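Local atomic coordinates of predicted acetyltransferase (Clostridium acetobutylicum, PDB entry 3MGD), a protein that is predicted to be an acetyltransferase of the GNAT family and binds acetyl-CoA, whose acetyl group it probably transfers to an acceptor molecule. Residues N49-W54 against Y86-Y91; I101-L106 against R130-K135. One frame throughout, in Å; residues are numbered along the deposited sequence.

Contact 1. Residues N49-W54 against Y86-Y91; sequences NLLVEW and YITNMY. With ACO (acetyl coenzyme *a), chain C.
Glu53 and Asn89 meet through a carboxylate-amide hydrogen bond across the middle of the GNAT sheet. Their strands, 51-58 and 83-92, are not neighbours: strand 61-72 runs between them, so the contact is made by side chains reaching over it, on the face covered by helices 12-25 and 35-47. The side chain of Asn89 makes the reach. Its CB lies 3.6 Å from Glu53 OE2. CG, 3.7 Å from Glu53 OE2, is anti to the carbonyl carbon (chi1 -65°), which turns the amide toward the carboxylate, and ND2 then donates to Glu53 OE2 at 2.9 Å. The N-H points fairly straight at its target, 159°, and approaches the syn side of the carboxylate from somewhat above its plane, while the oxygen stays close to the amide plane. OD1, the other end of the amide, takes a weak hydrogen bond from Arg19, which would help fix the flip of the group. Both residues are buried, so this bond gives the carboxylate a polar partner inside the protein. Beside it, Leu51 CD1 comes only loosely to Thr88 CG2, at 4.5 Å.

Asn89 has left-handed helical backbone angles inside its strand, consistent with the beta bulge known at this place in GNAT enzymes, and its own O is taken by Thr65 OG1. The next residue, Met90 (selenomethionine), turns its side chain to the other face and offers its backbone to acetyl-CoA. Met90 N gives a weak bond of 3.4 Å to the acetyl oxygen O, and Met90 O accepts from the pantetheine N4P at 2.6 Å.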
ATOM      1  N   ASN A  49       8.939  -4.222 -13.971  1.00 20.52           N
ATOM      2  CA  ASN A  49       8.571  -2.807 -14.123  1.00 22.23           C
ATOM      3  C   ASN A  49       7.514  -2.330 -13.140  1.00 24.77           C
ATOM      4  O   ASN A  49       6.761  -1.389 -13.434  1.00 24.40           O
ATOM      5  CB  ASN A  49       8.116  -2.512 -15.568  1.00 26.49           C
ATOM      6  CG  ASN A  49       8.439  -1.071 -16.027  1.00 35.47           C
ATOM      7  OD1 ASN A  49       9.383  -0.435 -15.552  1.00 36.98           O
ATOM      8  ND2 ASN A  49       7.659  -0.574 -16.976  1.00 41.76           N
ATOM      9  N   LEU A  50       7.446  -2.985 -11.983  1.00 19.85           N
ATOM     10  CA  LEU A  50       6.572  -2.553 -10.888  1.00 14.79           C
ATOM     11  C   LEU A  50       7.284  -1.574  -9.944  1.00 18.21           C
ATOM     12  O   LEU A  50       6.715  -1.130  -8.948  1.00 18.00           O
ATOM     13  CB  LEU A  50       6.064  -3.767 -10.104  1.00 20.88           C
ATOM     14  CG  LEU A  50       5.060  -4.631 -10.878  1.00 20.07           C
ATOM     15  CD1 LEU A  50       4.696  -5.921 -10.127  1.00 19.53           C
ATOM     16  CD2 LEU A  50       3.806  -3.821 -11.220  1.00 23.50           C
ATOM     17  N   LEU A  51       8.541  -1.275 -10.264  1.00 18.28           N
ATOM     18  CA  LEU A  51       9.329  -0.268  -9.564  1.00 15.52           C
ATOM     19  C   LEU A  51      10.132   0.523 -10.597  1.00 17.64           C
ATOM     20  O   LEU A  51      10.714  -0.067 -11.502  1.00 17.63           O
ATOM     21  CB  LEU A  51      10.304  -0.938  -8.589  1.00 14.00           C
ATOM     22  CG  LEU A  51      11.118   0.044  -7.737  1.00 16.67           C
ATOM     23  CD1 LEU A  51      10.220   0.669  -6.641  1.00 16.08           C
ATOM     24  CD2 LEU A  51      12.365  -0.626  -7.130  1.00 17.51           C
ATOM     25  N   VAL A  52      10.144   1.846 -10.470  1.00 17.58           N
ATOM     26  CA  VAL A  52      11.037   2.696 -11.258  1.00 15.94           C
ATOM     27  C   VAL A  52      11.862   3.543 -10.292  1.00 19.00           C
ATOM     28  O   VAL A  52      11.313   4.274  -9.480  1.00 16.88           O
ATOM     29  CB  VAL A  52      10.259   3.639 -12.211  1.00 21.48           C
ATOM     30  CG1 VAL A  52      11.206   4.631 -12.894  1.00 18.18           C
ATOM     31  CG2 VAL A  52       9.474   2.828 -13.260  1.00 22.32           C
ATOM     32  N   GLU A  53      13.181   3.434 -10.371  1.00 19.87           N
ATOM     33  CA  GLU A  53      14.034   4.183  -9.453  1.00 19.54           C
ATOM     34  C   GLU A  53      14.947   5.088 -10.252  1.00 20.21           C
ATOM     35  O   GLU A  53      15.784   4.620 -11.021  1.00 20.18           O
ATOM     36  CB  GLU A  53      14.822   3.252  -8.521  1.00 19.78           C
ATOM     37  CG  GLU A  53      15.841   3.987  -7.612  1.00 15.58           C
ATOM     38  CD  GLU A  53      15.998   3.352  -6.228  1.00 21.53           C
ATOM     39  OE1 GLU A  53      16.979   3.701  -5.529  1.00 19.70           O
ATOM     40  OE2 GLU A  53      15.159   2.506  -5.836  1.00 19.45           O
ATOM     41  N   TRP A  54      14.743   6.391 -10.094  1.00 17.19           N
ATOM     42  CA  TRP A  54      15.553   7.377 -10.779  1.00 17.14           C
ATOM     43  C   TRP A  54      16.805   7.646  -9.951  1.00 21.12           C
ATOM     44  O   TRP A  54      16.772   7.613  -8.713  1.00 19.75           O
ATOM     45  CB  TRP A  54      14.769   8.675 -10.977  1.00 16.67           C
ATOM     46  CG  TRP A  54      13.902   8.682 -12.200  1.00 21.16           C
ATOM     47  CD1 TRP A  54      12.591   8.293 -12.292  1.00 19.57           C
ATOM     48  CD2 TRP A  54      14.292   9.107 -13.509  1.00 17.81           C
ATOM     49  NE1 TRP A  54      12.143   8.457 -13.591  1.00 22.62           N
ATOM     50  CE2 TRP A  54      13.173   8.961 -14.351  1.00 18.75           C
ATOM     51  CE3 TRP A  54      15.483   9.613 -14.047  1.00 18.21           C
ATOM     52  CZ2 TRP A  54      13.216   9.280 -15.707  1.00 24.92           C
ATOM     53  CZ3 TRP A  54      15.524   9.932 -15.390  1.00 20.31           C
ATOM     54  CH2 TRP A  54      14.399   9.764 -16.209  1.00 24.57           C
ATOM     55  N   TYR A  86       3.452   4.368  -5.252  1.00 13.20           N
ATOM     56  CA  TYR A  86       3.952   4.434  -3.885  1.00 15.95           C
ATOM     57  C   TYR A  86       5.384   4.954  -3.956  1.00 16.97           C
ATOM     58  O   TYR A  86       6.265   4.294  -4.505  1.00 19.83           O
ATOM     59  CB  TYR A  86       3.933   3.037  -3.246  1.00 16.84           C
ATOM     60  CG  TYR A  86       4.548   2.990  -1.860  1.00 20.76           C
ATOM     61  CD1 TYR A  86       3.860   3.474  -0.756  1.00 21.84           C
ATOM     62  CD2 TYR A  86       5.818   2.459  -1.662  1.00 20.94           C
ATOM     63  CE1 TYR A  86       4.425   3.435   0.518  1.00 22.87           C
ATOM     64  CE2 TYR A  86       6.393   2.414  -0.396  1.00 20.17           C
ATOM     65  CZ  TYR A  86       5.690   2.897   0.684  1.00 20.46           C
ATOM     66  OH  TYR A  86       6.266   2.854   1.933  1.00 22.52           O
ATOM     67  N   ILE A  87       5.613   6.143  -3.417  1.00 16.62           N
ATOM     68  CA  ILE A  87       6.932   6.755  -3.520  1.00 15.00           C
ATOM     69  C   ILE A  87       7.828   6.325  -2.366  1.00 17.15           C
ATOM     70  O   ILE A  87       7.384   6.221  -1.220  1.00 15.95           O
ATOM     71  CB  ILE A  87       6.811   8.296  -3.645  1.00 17.96           C
ATOM     72  CG1 ILE A  87       6.243   8.619  -5.049  1.00 20.17           C
ATOM     73  CG2 ILE A  87       8.144   8.984  -3.334  1.00 15.49           C
ATOM     74  CD1 ILE A  87       6.207  10.086  -5.402  1.00 26.55           C
ATOM     75  N   THR A  88       9.096   6.061  -2.680  1.00 17.56           N
ATOM     76  CA  THR A  88       9.981   5.417  -1.721  1.00 16.09           C
ATOM     77  C   THR A  88      11.430   5.599  -2.151  1.00 16.15           C
ATOM     78  O   THR A  88      11.696   6.158  -3.216  1.00 17.49           O
ATOM     79  CB  THR A  88       9.615   3.898  -1.624  1.00 21.37           C
ATOM     80  OG1 THR A  88      10.267   3.301  -0.499  1.00 19.94           O
ATOM     81  CG2 THR A  88       9.976   3.141  -2.915  1.00 22.71           C
ATOM     82  N   ASN A  89      12.363   5.122  -1.319  1.00 13.22           N
ATOM     83  CA  ASN A  89      13.769   5.118  -1.666  1.00 15.76           C
ATOM     84  C   ASN A  89      14.276   6.491  -2.057  1.00 16.31           C
ATOM     85  O   ASN A  89      15.083   6.614  -2.969  1.00 16.71           O
ATOM     86  CB  ASN A  89      14.057   4.119  -2.793  1.00 14.97           C
ATOM     87  CG  ASN A  89      13.805   2.688  -2.379  1.00 17.22           C
ATOM     88  OD1 ASN A  89      13.542   2.410  -1.214  1.00 21.92           O
ATOM     89  ND2 ASN A  89      13.858   1.772  -3.343  1.00 16.41           N
HETATM   90  N   MSE A  90      13.792   7.532  -1.393  1.00 15.20           N
HETATM   91  CA  MSE A  90      14.316   8.851  -1.677  1.00 17.80           C
HETATM   92  C   MSE A  90      15.479   9.198  -0.754  1.00 17.40           C
HETATM   93  O   MSE A  90      15.395   9.103   0.469  1.00 17.16           O
HETATM   94  CB  MSE A  90      13.218   9.905  -1.629  1.00 17.73           C
HETATM   95  CG  MSE A  90      12.170   9.660  -2.736  1.00 18.03           C
HETATM   96 SE   MSE A  90      10.984  11.164  -2.891  1.00 34.28          SE
HETATM   97  CE  MSE A  90      12.264  12.505  -3.513  1.00 23.31           C
ATOM     98  N   TYR A  91      16.572   9.609  -1.369  1.00 16.72           N
ATOM     99  CA  TYR A  91      17.778   9.934  -0.621  1.00 15.80           C
ATOM    100  C   TYR A  91      18.542  10.961  -1.431  1.00 17.69           C
ATOM    101  O   TYR A  91      18.666  10.837  -2.648  1.00 20.67           O
ATOM    102  CB  TYR A  91      18.631   8.681  -0.378  1.00 18.18           C
ATOM    103  CG  TYR A  91      19.874   8.995   0.440  1.00 19.76           C
ATOM    104  CD1 TYR A  91      19.816   9.065   1.824  1.00 18.82           C
ATOM    105  CD2 TYR A  91      21.084   9.249  -0.177  1.00 21.95           C
ATOM    106  CE1 TYR A  91      20.960   9.374   2.585  1.00 21.05           C
ATOM    107  CE2 TYR A  91      22.221   9.562   0.563  1.00 19.61           C
ATOM    108  CZ  TYR A  91      22.157   9.622   1.938  1.00 24.19           C
ATOM    109  OH  TYR A  91      23.309   9.936   2.655  1.00 27.31           O
TER
HETATM  110  N1A ACO C 200      13.918  27.708  -3.241  1.00 52.99           N
HETATM  111  C2A ACO C 200      13.908  27.797  -1.846  1.00 52.46           C
HETATM  112  N3A ACO C 200      14.100  26.638  -1.057  1.00 46.69           N
HETATM  113  C4A ACO C 200      14.304  25.355  -1.710  1.00 43.40           C
HETATM  114  C5A ACO C 200      14.316  25.262  -3.139  1.00 46.17           C
HETATM  115  C6A ACO C 200      14.125  26.401  -3.911  1.00 46.44           C
HETATM  116  N6A ACO C 200      14.138  26.300  -5.356  1.00 41.70           N
HETATM  117  N7A ACO C 200      14.541  23.889  -3.504  1.00 44.63           N
HETATM  118  C8A ACO C 200      14.666  23.157  -2.333  1.00 37.09           C
HETATM  119  N9A ACO C 200      14.497  24.059  -1.205  1.00 33.93           N
HETATM  120  C1B ACO C 200      14.684  23.666   0.181  1.00 32.88           C
HETATM  121  C2B ACO C 200      13.254  23.320   0.630  1.00 41.54           C
HETATM  122  O2B ACO C 200      12.221  24.249   0.571  1.00 43.47           O
HETATM  123  C3B ACO C 200      13.510  22.558   1.911  1.00 45.79           C
HETATM  124  O3B ACO C 200      13.646  23.280   3.114  1.00 47.88           O
HETATM  125  P3B ACO C 200      12.427  23.565   4.100  1.00 73.19           P
HETATM  126  O7A ACO C 200      12.817  24.798   4.987  1.00 49.13           O
HETATM  127  O8A ACO C 200      12.182  22.335   5.000  1.00 69.14           O
HETATM  128  O9A ACO C 200      11.169  23.873   3.317  1.00 73.23           O
HETATM  129  C4B ACO C 200      14.733  21.680   1.471  1.00 22.40           C
HETATM  130  O4B ACO C 200      15.528  22.595   0.632  1.00 29.07           O
HETATM  131  C5B ACO C 200      14.617  20.248   0.989  1.00 23.96           C
HETATM  132  O5B ACO C 200      14.068  20.175  -0.303  1.00 24.05           O
HETATM  133  P1A ACO C 200      14.833  19.423  -1.464  1.00 22.49           P
HETATM  134  O1A ACO C 200      16.171  20.094  -1.812  1.00 24.05           O
HETATM  135  O2A ACO C 200      13.884  19.339  -2.656  1.00 22.11           O
HETATM  136  O3A ACO C 200      15.079  17.971  -0.900  1.00 24.10           O
HETATM  137  P2A ACO C 200      16.514  17.298  -0.731  1.00 21.90           P
HETATM  138  O4A ACO C 200      17.396  18.013   0.347  1.00 23.29           O
HETATM  139  O5A ACO C 200      17.202  17.148  -2.060  1.00 18.78           O
HETATM  140  O6A ACO C 200      16.238  15.816  -0.274  1.00 23.56           O
HETATM  141  CBP ACO C 200      15.495  14.208   1.389  1.00 19.69           C
HETATM  142  CCP ACO C 200      15.299  15.568   0.734  1.00 18.72           C
HETATM  143  CDP ACO C 200      14.322  13.886   2.300  1.00 15.32           C
HETATM  144  CEP ACO C 200      15.630  13.199   0.297  1.00 20.30           C
HETATM  145  CAP ACO C 200      16.801  14.264   2.250  1.00 27.02           C
HETATM  146  OAP ACO C 200      16.705  15.177   3.292  1.00 25.36           O
HETATM  147  C9P ACO C 200      17.336  12.922   2.684  1.00 22.45           C
HETATM  148  O9P ACO C 200      17.958  12.178   1.925  1.00 18.40           O
HETATM  149  N8P ACO C 200      17.095  12.549   4.062  1.00 20.05           N
HETATM  150  C7P ACO C 200      17.509  11.240   4.562  1.00 16.18           C
HETATM  151  C6P ACO C 200      16.755  10.134   3.919  1.00 18.88           C
HETATM  152  C5P ACO C 200      15.267  10.404   3.933  1.00 20.10           C
HETATM  153  O5P ACO C 200      14.715  10.818   4.954  1.00 24.11           O
HETATM  154  N4P ACO C 200      14.552  10.211   2.717  1.00 17.61           N
HETATM  155  C3P ACO C 200      13.111  10.200   2.678  1.00 16.76           C
HETATM  156  C2P ACO C 200      12.434   8.934   3.137  1.00 20.40           C
HETATM  157  S1P ACO C 200      10.671   8.927   2.917  1.00 19.98           S
HETATM  158  C   ACO C 200      10.243   8.488   1.353  1.00 22.52           C
HETATM  159  O   ACO C 200      11.113   8.204   0.543  1.00 20.04           O
HETATM  160  CH3 ACO C 200       8.829   8.585   0.930  1.00 18.17           C

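Contact 2. Residues I101-L106 against R130-K135; sequences IATGML and RPVYKK. With ACO (acetyl coenzyme *a), chain C.
The pyrophosphate site at the start of helix 101-115 meets helix 129-136 here, with acetyl-CoA lying along both. Ala102 N bonds to O5A of the cofactor at 3.0 Å, and Thr103 grips O2A twice: through its backbone N, and through OG1 at 2.6 Å. With chi1 at -63°, OG1 sits beside its own backbone N, which brings both donors to one phosphate oxygen. Gly100 and Ala102 are the last two fixed positions of the Arg/Gln-x-x-Gly-x-Gly/Ala signature of GNAT proteins, and Thr103 follows it; Gly98 and Gly100 also bind acetyl-CoA through their backbone N. The two segments run at 48° with their axes 10.4 Å apart, and a water spans part of that distance, donating to Thr103 OG1 and to Val132 O. Val132 CG1 lies 3.8 Å from Thr103 OG1, while its other branch, CG2, faces the ribose carbon C5B. Deeper in, Leu106 CD1 comes in the plane of the Tyr133 ring, at its edge, 3.9 Å from Tyr133 CD1. The tyrosine's hydroxyl reaches the thioester, OH 3.3 Å from the acetyl carbon C. At the far end extended Lys135 puts NZ 3.0 Å from the ribose hydroxyl O2B.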
ATOM      1  N   ILE A 101      16.758  18.958  -5.206  1.00 21.38           N
ATOM      2  CA  ILE A 101      16.947  17.689  -5.909  1.00 20.35           C
ATOM      3  C   ILE A 101      15.791  16.718  -5.683  1.00 23.69           C
ATOM      4  O   ILE A 101      15.210  16.201  -6.636  1.00 22.53           O
ATOM      5  CB  ILE A 101      18.280  17.017  -5.553  1.00 24.64           C
ATOM      6  CG1 ILE A 101      19.445  17.890  -6.018  1.00 21.73           C
ATOM      7  CG2 ILE A 101      18.360  15.631  -6.186  1.00 26.72           C
ATOM      8  CD1 ILE A 101      20.796  17.316  -5.646  1.00 17.43           C
ATOM      9  N   ALA A 102      15.460  16.461  -4.422  1.00 19.53           N
ATOM     10  CA  ALA A 102      14.322  15.602  -4.116  1.00 18.82           C
ATOM     11  C   ALA A 102      13.024  16.154  -4.725  1.00 19.06           C
ATOM     12  O   ALA A 102      12.223  15.392  -5.261  1.00 18.27           O
ATOM     13  CB  ALA A 102      14.188  15.406  -2.603  1.00 21.53           C
ATOM     14  N   THR A 103      12.830  17.469  -4.676  1.00 18.16           N
ATOM     15  CA  THR A 103      11.620  18.077  -5.262  1.00 21.84           C
ATOM     16  C   THR A 103      11.518  17.837  -6.774  1.00 18.70           C
ATOM     17  O   THR A 103      10.442  17.500  -7.296  1.00 22.20           O
ATOM     18  CB  THR A 103      11.533  19.597  -4.940  1.00 26.11           C
ATOM     19  OG1 THR A 103      11.420  19.775  -3.522  1.00 24.75           O
ATOM     20  CG2 THR A 103      10.327  20.235  -5.617  1.00 28.26           C
ATOM     21  N   GLY A 104      12.637  17.990  -7.477  1.00 23.27           N
ATOM     22  CA  GLY A 104      12.681  17.699  -8.901  1.00 22.54           C
ATOM     23  C   GLY A 104      12.501  16.209  -9.183  1.00 21.75           C
ATOM     24  O   GLY A 104      11.927  15.830 -10.198  1.00 21.78           O
HETATM   25  N   MSE A 105      13.004  15.356  -8.293  1.00 17.30           N
HETATM   26  CA  MSE A 105      12.761  13.914  -8.416  1.00 18.41           C
HETATM   27  C   MSE A 105      11.267  13.610  -8.324  1.00 21.41           C
HETATM   28  O   MSE A 105      10.751  12.780  -9.075  1.00 23.04           O
HETATM   29  CB  MSE A 105      13.493  13.133  -7.321  1.00 18.11           C
HETATM   30  CG  MSE A 105      14.987  13.003  -7.511  1.00 22.80           C
HETATM   31 SE   MSE A 105      15.409  11.972  -9.111  1.00 38.80          SE
HETATM   32  CE  MSE A 105      17.060  11.110  -8.510  1.00 22.41           C
ATOM     33  N   LEU A 106      10.576  14.258  -7.388  1.00 22.27           N
ATOM     34  CA  LEU A 106       9.127  14.074  -7.264  1.00 22.38           C
ATOM     35  C   LEU A 106       8.434  14.367  -8.599  1.00 21.09           C
ATOM     36  O   LEU A 106       7.507  13.660  -8.976  1.00 20.96           O
ATOM     37  CB  LEU A 106       8.539  14.945  -6.144  1.00 23.01           C
ATOM     38  CG  LEU A 106       8.885  14.535  -4.705  1.00 20.17           C
ATOM     39  CD1 LEU A 106       8.552  15.629  -3.701  1.00 21.06           C
ATOM     40  CD2 LEU A 106       8.167  13.245  -4.352  1.00 22.92           C
ATOM     41  N   ARG A 130       9.204  14.878   5.308  1.00 21.21           N
ATOM     42  CA  ARG A 130       7.846  15.389   5.532  1.00 19.38           C
ATOM     43  C   ARG A 130       7.571  16.815   5.009  1.00 14.09           C
ATOM     44  O   ARG A 130       6.623  17.016   4.249  1.00 18.91           O
ATOM     45  CB  ARG A 130       7.454  15.258   7.007  1.00 22.84           C
ATOM     46  CG  ARG A 130       5.963  15.451   7.252  1.00 26.67           C
ATOM     47  CD  ARG A 130       5.605  15.388   8.736  1.00 30.20           C
ATOM     48  NE  ARG A 130       4.164  15.527   8.950  1.00 30.17           N
ATOM     49  CZ  ARG A 130       3.293  14.521   8.903  1.00 32.50           C
ATOM     50  NH1 ARG A 130       3.702  13.283   8.652  1.00 29.12           N
ATOM     51  NH2 ARG A 130       2.007  14.749   9.110  1.00 33.26           N
ATOM     52  N   PRO A 131       8.403  17.797   5.403  1.00 17.36           N
ATOM     53  CA  PRO A 131       8.249  19.171   4.908  1.00 24.54           C
ATOM     54  C   PRO A 131       8.414  19.271   3.390  1.00 25.77           C
ATOM     55  O   PRO A 131       7.798  20.133   2.764  1.00 24.54           O
ATOM     56  CB  PRO A 131       9.394  19.933   5.590  1.00 29.08           C
ATOM     57  CG  PRO A 131       9.976  19.006   6.610  1.00 33.34           C
ATOM     58  CD  PRO A 131       9.654  17.625   6.171  1.00 24.88           C
ATOM     59  N   VAL A 132       9.253  18.418   2.805  1.00 21.08           N
ATOM     60  CA  VAL A 132       9.385  18.373   1.345  1.00 22.00           C
ATOM     61  C   VAL A 132       8.077  17.950   0.684  1.00 25.96           C
ATOM     62  O   VAL A 132       7.602  18.596  -0.259  1.00 20.56           O
ATOM     63  CB  VAL A 132      10.511  17.409   0.910  1.00 23.60           C
ATOM     64  CG1 VAL A 132      10.691  17.442  -0.600  1.00 19.97           C
ATOM     65  CG2 VAL A 132      11.809  17.778   1.609  1.00 18.21           C
ATOM     66  N   TYR A 133       7.490  16.864   1.186  1.00 19.95           N
ATOM     67  CA  TYR A 133       6.245  16.353   0.636  1.00 20.77           C
ATOM     68  C   TYR A 133       5.072  17.290   0.940  1.00 22.55           C
ATOM     69  O   TYR A 133       4.201  17.477   0.096  1.00 20.68           O
ATOM     70  CB  TYR A 133       5.970  14.935   1.150  1.00 22.75           C
ATOM     71  CG  TYR A 133       7.175  14.038   0.978  1.00 22.49           C
ATOM     72  CD1 TYR A 133       7.924  14.080  -0.193  1.00 20.23           C
ATOM     73  CD2 TYR A 133       7.580  13.170   1.985  1.00 19.80           C
ATOM     74  CE1 TYR A 133       9.042  13.277  -0.357  1.00 23.27           C
ATOM     75  CE2 TYR A 133       8.685  12.364   1.823  1.00 18.33           C
ATOM     76  CZ  TYR A 133       9.420  12.426   0.651  1.00 23.13           C
ATOM     77  OH  TYR A 133      10.540  11.627   0.477  1.00 22.88           O
ATOM     78  N   LYS A 134       5.060  17.875   2.135  1.00 22.74           N
ATOM     79  CA  LYS A 134       4.026  18.850   2.490  1.00 25.20           C
ATOM     80  C   LYS A 134       4.091  20.039   1.543  1.00 26.23           C
ATOM     81  O   LYS A 134       3.066  20.484   1.013  1.00 29.26           O
ATOM     82  CB  LYS A 134       4.172  19.322   3.947  1.00 24.45           C
ATOM     83  CG  LYS A 134       3.693  18.320   5.001  1.00 29.02           C
ATOM     84  CD  LYS A 134       2.256  17.874   4.740  1.00 37.86           C
ATOM     85  CE  LYS A 134       1.766  16.906   5.811  1.00 44.87           C
ATOM     86  NZ  LYS A 134       1.552  17.567   7.132  1.00 46.87           N
ATOM     87  N   LYS A 135       5.300  20.552   1.329  1.00 19.65           N
ATOM     88  CA  LYS A 135       5.500  21.671   0.402  1.00 22.38           C
ATOM     89  C   LYS A 135       4.999  21.320  -0.994  1.00 26.84           C
ATOM     90  O   LYS A 135       4.417  22.161  -1.688  1.00 25.13           O
ATOM     91  CB  LYS A 135       6.969  22.122   0.382  1.00 25.17           C
ATOM     92  CG  LYS A 135       7.253  23.308  -0.528  1.00 30.88           C
ATOM     93  CD  LYS A 135       8.752  23.588  -0.608  1.00 40.56           C
ATOM     94  CE  LYS A 135       9.056  24.916  -1.305  1.00 43.20           C
ATOM     95  NZ  LYS A 135      10.491  25.016  -1.729  1.00 39.37           N
TER
HETATM   96  N1A ACO C 200      13.918  27.708  -3.241  1.00 52.99           N
HETATM   97  C2A ACO C 200      13.908  27.797  -1.846  1.00 52.46           C
HETATM   98  N3A ACO C 200      14.100  26.638  -1.057  1.00 46.69           N
HETATM   99  C4A ACO C 200      14.304  25.355  -1.710  1.00 43.40           C
HETATM  100  C5A ACO C 200      14.316  25.262  -3.139  1.00 46.17           C
HETATM  101  C6A ACO C 200      14.125  26.401  -3.911  1.00 46.44           C
HETATM  102  N6A ACO C 200      14.138  26.300  -5.356  1.00 41.70           N
HETATM  103  N7A ACO C 200      14.541  23.889  -3.504  1.00 44.63           N
HETATM  104  C8A ACO C 200      14.666  23.157  -2.333  1.00 37.09           C
HETATM  105  N9A ACO C 200      14.497  24.059  -1.205  1.00 33.93           N
HETATM  106  C1B ACO C 200      14.684  23.666   0.181  1.00 32.88           C
HETATM  107  C2B ACO C 200      13.254  23.320   0.630  1.00 41.54           C
HETATM  108  O2B ACO C 200      12.221  24.249   0.571  1.00 43.47           O
HETATM  109  C3B ACO C 200      13.510  22.558   1.911  1.00 45.79           C
HETATM  110  O3B ACO C 200      13.646  23.280   3.114  1.00 47.88           O
HETATM  111  P3B ACO C 200      12.427  23.565   4.100  1.00 73.19           P
HETATM  112  O7A ACO C 200      12.817  24.798   4.987  1.00 49.13           O
HETATM  113  O8A ACO C 200      12.182  22.335   5.000  1.00 69.14           O
HETATM  114  O9A ACO C 200      11.169  23.873   3.317  1.00 73.23           O
HETATM  115  C4B ACO C 200      14.733  21.680   1.471  1.00 22.40           C
HETATM  116  O4B ACO C 200      15.528  22.595   0.632  1.00 29.07           O
HETATM  117  C5B ACO C 200      14.617  20.248   0.989  1.00 23.96           C
HETATM  118  O5B ACO C 200      14.068  20.175  -0.303  1.00 24.05           O
HETATM  119  P1A ACO C 200      14.833  19.423  -1.464  1.00 22.49           P
HETATM  120  O1A ACO C 200      16.171  20.094  -1.812  1.00 24.05           O
HETATM  121  O2A ACO C 200      13.884  19.339  -2.656  1.00 22.11           O
HETATM  122  O3A ACO C 200      15.079  17.971  -0.900  1.00 24.10           O
HETATM  123  P2A ACO C 200      16.514  17.298  -0.731  1.00 21.90           P
HETATM  124  O4A ACO C 200      17.396  18.013   0.347  1.00 23.29           O
HETATM  125  O5A ACO C 200      17.202  17.148  -2.060  1.00 18.78           O
HETATM  126  O6A ACO C 200      16.238  15.816  -0.274  1.00 23.56           O
HETATM  127  CBP ACO C 200      15.495  14.208   1.389  1.00 19.69           C
HETATM  128  CCP ACO C 200      15.299  15.568   0.734  1.00 18.72           C
HETATM  129  CDP ACO C 200      14.322  13.886   2.300  1.00 15.32           C
HETATM  130  CEP ACO C 200      15.630  13.199   0.297  1.00 20.30           C
HETATM  131  CAP ACO C 200      16.801  14.264   2.250  1.00 27.02           C
HETATM  132  OAP ACO C 200      16.705  15.177   3.292  1.00 25.36           O
HETATM  133  C9P ACO C 200      17.336  12.922   2.684  1.00 22.45           C
HETATM  134  O9P ACO C 200      17.958  12.178   1.925  1.00 18.40           O
HETATM  135  N8P ACO C 200      17.095  12.549   4.062  1.00 20.05           N
HETATM  136  C7P ACO C 200      17.509  11.240   4.562  1.00 16.18           C
HETATM  137  C6P ACO C 200      16.755  10.134   3.919  1.00 18.88           C
HETATM  138  C5P ACO C 200      15.267  10.404   3.933  1.00 20.10           C
HETATM  139  O5P ACO C 200      14.715  10.818   4.954  1.00 24.11           O
HETATM  140  N4P ACO C 200      14.552  10.211   2.717  1.00 17.61           N
HETATM  141  C3P ACO C 200      13.111  10.200   2.678  1.00 16.76           C
HETATM  142  C2P ACO C 200      12.434   8.934   3.137  1.00 20.40           C
HETATM  143  S1P ACO C 200      10.671   8.927   2.917  1.00 19.98           S
HETATM  144  C   ACO C 200      10.243   8.488   1.353  1.00 22.52           C
HETATM  145  O   ACO C 200      11.113   8.204   0.543  1.00 20.04           O
HETATM  146  CH3 ACO C 200       8.829   8.585   0.930  1.00 18.17           C
HETATM  147  O   HOH W   1       8.776  20.006  -2.385  1.00 24.71           O

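Overall arrangement
From the N terminus, contact 1 closes first: the chain leaves strand 51-58, runs through strand 61-72 and returns in strand 83-92, so the loop it closes encloses the middle strand of an antiparallel meander. Contact 2 opens afterwards, and the two neither nest nor cross. Its loop continues helix 101-115, adds strand 120-124 parallel to 83-92, and ends in helix 129-136; strand, helix and strand here form a beta-alpha-beta crossover. Met90 is where the two contacts touch, its SE 3.8 Å from Leu106 CD2 and 3.4 Å from Tyr133 OH. Acetyl-CoA spans both contacts, from its thioester beside 86-91 to its diphosphate at 101-106, and the second subunit also packs against each.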